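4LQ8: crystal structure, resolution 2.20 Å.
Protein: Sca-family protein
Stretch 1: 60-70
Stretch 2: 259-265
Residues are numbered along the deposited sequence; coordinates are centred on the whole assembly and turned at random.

Stretch 1, residues 60-70: QTSDPITKAVR
Stretch 2 (259-265) FTAHYEE

Here the first turns of a helix pack across a β-strand that is buried up to E264. Residues 60-63 lead as a loop into the helix, which begins at P64 and runs on beyond R70, with phi/psi near -63/-45 over 65-70; D63 has -92/172. Strand 259-265 is extended, near -115/150 at T260 and E264 and -122/111 at H262. The two axes approach to 8.9 Å, and their N-to-C directions differ by 143°, roughly antiparallel, so the register descends along the strand as it climbs the helix: D63 CA lies 7.3 Å from E264 CA, T66 CA 6.1 Å from H262 CA, and V69 CA 8.7 Å from T260 CA. On the strand, T260, H262 and E264 point toward the helix, whereas Y263 points away, the alternation expected of β-structure.

E264 has the most surface covered. Its m, t side chain, with chi3 near 7°, reaches the helix start, where a carboxylate can accept from free donors. E264 OE2 receives D63 N at 3.0 Å, nearly linear at 166°, and, at 2.7 Å, OG1 of T66 (chi1 m), whose hydroxyl supplies a donor that aliphatic side chains lack. D63 (chi1 p) is itself the N-cap: D63 OD1 accepts from I65 N at 3.0 Å and T66 N at 3.3 Å, occupying amides that have no preceding turn to bond to. Like charges also come close, D63 OD1 lying 4.1 Å from E264 OE2. T61 O lies 3.3 Å from E264 OE1, but both are acceptors, so no hydrogen bond forms.

H262 (chi1 m, chi2 -77°) fills the middle. Its imidazole meets aliphatic groups obliquely, I65 CG2 lying 4.0 Å from H262 ND1, while H262 NE2 and OG1 of T260 (chi1 p) share a 2.7 Å hydrogen bond along the strand. V69 (chi1 t) points toward the strand, and both methyls lie against this pair, V69 CG2 3.6 Å from H262 CE1 and V69 CG1 4.0 Å from T260 OG1 and 3.7 Å from H262 NE2.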

# COMPACT_ATOMS: atom_id res chain seq x y z
N GLN A 60 19.21 -3.24 -11.50
CA GLN A 60 20.07 -4.36 -11.11
C GLN A 60 19.46 -5.16 -9.94
O GLN A 60 19.64 -6.38 -9.87
CB GLN A 60 21.48 -3.86 -10.76
N THR A 61 18.68 -4.48 -9.07
CA THR A 61 18.05 -5.10 -7.90
C THR A 61 16.51 -5.25 -8.02
O THR A 61 15.90 -5.81 -7.09
CB THR A 61 18.45 -4.36 -6.61
OG1 THR A 61 17.96 -3.01 -6.66
CG2 THR A 61 19.96 -4.38 -6.36
N SER A 62 15.87 -4.78 -9.12
CA SER A 62 14.41 -4.94 -9.19
C SER A 62 13.86 -5.25 -10.58
O SER A 62 14.51 -5.00 -11.59
CB SER A 62 13.72 -3.72 -8.60
OG SER A 62 13.74 -2.61 -9.48
N ASP A 63 12.62 -5.78 -10.61
CA ASP A 63 11.96 -6.09 -11.87
C ASP A 63 11.11 -4.87 -12.35
O ASP A 63 11.00 -3.88 -11.61
CB ASP A 63 11.20 -7.43 -11.78
CG ASP A 63 9.86 -7.50 -11.09
OD1 ASP A 63 9.12 -6.50 -11.12
OD2 ASP A 63 9.47 -8.60 -10.68
N PRO A 64 10.54 -4.89 -13.59
CA PRO A 64 9.79 -3.70 -14.07
C PRO A 64 8.54 -3.32 -13.28
O PRO A 64 8.20 -2.14 -13.27
CB PRO A 64 9.43 -4.06 -15.52
CG PRO A 64 10.36 -5.16 -15.88
CD PRO A 64 10.58 -5.93 -14.63
N ILE A 65 7.87 -4.28 -12.62
CA ILE A 65 6.66 -3.97 -11.83
C ILE A 65 7.05 -3.20 -10.58
O ILE A 65 6.48 -2.15 -10.31
CB ILE A 65 5.82 -5.23 -11.50
CG1 ILE A 65 5.63 -6.20 -12.73
CG2 ILE A 65 4.48 -4.87 -10.82
CD1 ILE A 65 5.25 -5.65 -14.00
N THR A 66 8.00 -3.74 -9.80
CA THR A 66 8.49 -3.13 -8.56
C THR A 66 9.01 -1.73 -8.87
O THR A 66 8.63 -0.78 -8.17
CB THR A 66 9.59 -3.99 -7.96
OG1 THR A 66 9.16 -5.35 -7.93
CG2 THR A 66 10.00 -3.52 -6.56
N LYS A 67 9.80 -1.58 -9.96
CA LYS A 67 10.34 -0.30 -10.38
C LYS A 67 9.19 0.69 -10.72
O LYS A 67 9.22 1.81 -10.22
CB LYS A 67 11.31 -0.45 -11.56
CG LYS A 67 12.05 0.86 -11.89
CD LYS A 67 13.14 0.65 -12.90
CE LYS A 67 13.91 1.92 -13.21
NZ LYS A 67 15.09 1.65 -14.05
N ALA A 68 8.18 0.26 -11.50
CA ALA A 68 7.03 1.10 -11.87
C ALA A 68 6.26 1.58 -10.64
O ALA A 68 5.89 2.75 -10.57
CB ALA A 68 6.10 0.36 -12.80
N VAL A 69 6.06 0.69 -9.65
CA VAL A 69 5.36 1.07 -8.42
C VAL A 69 6.20 2.09 -7.60
O VAL A 69 5.64 3.02 -7.04
CB VAL A 69 4.88 -0.18 -7.61
CG1 VAL A 69 4.36 0.19 -6.22
CG2 VAL A 69 3.79 -0.92 -8.39
N ARG A 70 7.52 1.93 -7.56
CA ARG A 70 8.39 2.92 -6.87
C ARG A 70 8.33 4.27 -7.57
O ARG A 70 8.18 5.30 -6.91
CB ARG A 70 9.85 2.43 -6.84
CG ARG A 70 10.04 1.26 -5.89
CD ARG A 70 11.37 0.58 -6.10
NE ARG A 70 11.57 -0.39 -5.04
CZ ARG A 70 12.53 -1.31 -5.01
NH1 ARG A 70 13.43 -1.37 -5.98
NH2 ARG A 70 12.61 -2.16 -4.00
N PHE A 259 -3.88 -2.02 -2.43
CA PHE A 259 -2.78 -2.42 -1.60
C PHE A 259 -1.99 -3.35 -2.52
O PHE A 259 -2.58 -4.28 -3.08
CB PHE A 259 -3.23 -3.16 -0.32
CG PHE A 259 -2.03 -3.59 0.48
CD1 PHE A 259 -1.29 -2.67 1.23
CD2 PHE A 259 -1.60 -4.92 0.47
CE1 PHE A 259 -0.15 -3.07 1.93
CE2 PHE A 259 -0.47 -5.32 1.19
CZ PHE A 259 0.25 -4.40 1.91
N THR A 260 -0.71 -3.06 -2.76
CA THR A 260 0.09 -3.90 -3.64
C THR A 260 1.22 -4.55 -2.87
O THR A 260 1.65 -4.01 -1.87
CB THR A 260 0.57 -3.15 -4.92
OG1 THR A 260 1.64 -2.27 -4.59
CG2 THR A 260 -0.58 -2.38 -5.65
N ALA A 261 1.68 -5.73 -3.34
CA ALA A 261 2.76 -6.49 -2.74
C ALA A 261 3.60 -7.07 -3.87
O ALA A 261 3.07 -7.62 -4.84
CB ALA A 261 2.20 -7.58 -1.82
N HIS A 262 4.93 -6.89 -3.76
CA HIS A 262 5.91 -7.21 -4.80
C HIS A 262 6.94 -8.19 -4.34
O HIS A 262 7.74 -7.90 -3.46
CB HIS A 262 6.52 -5.89 -5.31
CG HIS A 262 5.44 -4.91 -5.65
ND1 HIS A 262 4.70 -5.03 -6.83
CD2 HIS A 262 4.90 -3.92 -4.90
CE1 HIS A 262 3.78 -4.09 -6.77
NE2 HIS A 262 3.87 -3.39 -5.63
N TYR A 263 6.88 -9.40 -4.89
CA TYR A 263 7.75 -10.51 -4.54
C TYR A 263 8.60 -10.85 -5.74
O TYR A 263 8.07 -11.15 -6.81
CB TYR A 263 6.93 -11.76 -4.14
CG TYR A 263 5.96 -11.56 -2.99
CD1 TYR A 263 4.71 -10.98 -3.19
CD2 TYR A 263 6.27 -12.03 -1.71
CE1 TYR A 263 3.79 -10.88 -2.15
CE2 TYR A 263 5.36 -11.93 -0.66
CZ TYR A 263 4.12 -11.34 -0.88
OH TYR A 263 3.24 -11.22 0.16
N GLU A 264 9.92 -10.77 -5.59
CA GLU A 264 10.82 -11.07 -6.70
C GLU A 264 11.64 -12.29 -6.36
O GLU A 264 11.98 -12.48 -5.20
CB GLU A 264 11.77 -9.91 -6.96
CG GLU A 264 11.09 -8.64 -7.42
CD GLU A 264 12.08 -7.50 -7.60
OE1 GLU A 264 13.30 -7.74 -7.49
OE2 GLU A 264 11.62 -6.36 -7.83
N GLU A 265 11.98 -13.07 -7.38
CA GLU A 265 12.80 -14.28 -7.25
C GLU A 265 14.10 -13.94 -6.51
O GLU A 265 14.87 -13.11 -6.98
CB GLU A 265 13.09 -14.87 -8.65
CG GLU A 265 13.58 -16.31 -8.60
CD GLU A 265 13.68 -17.05 -9.91
OE1 GLU A 265 12.75 -16.94 -10.74
OE2 GLU A 265 14.67 -17.80 -10.09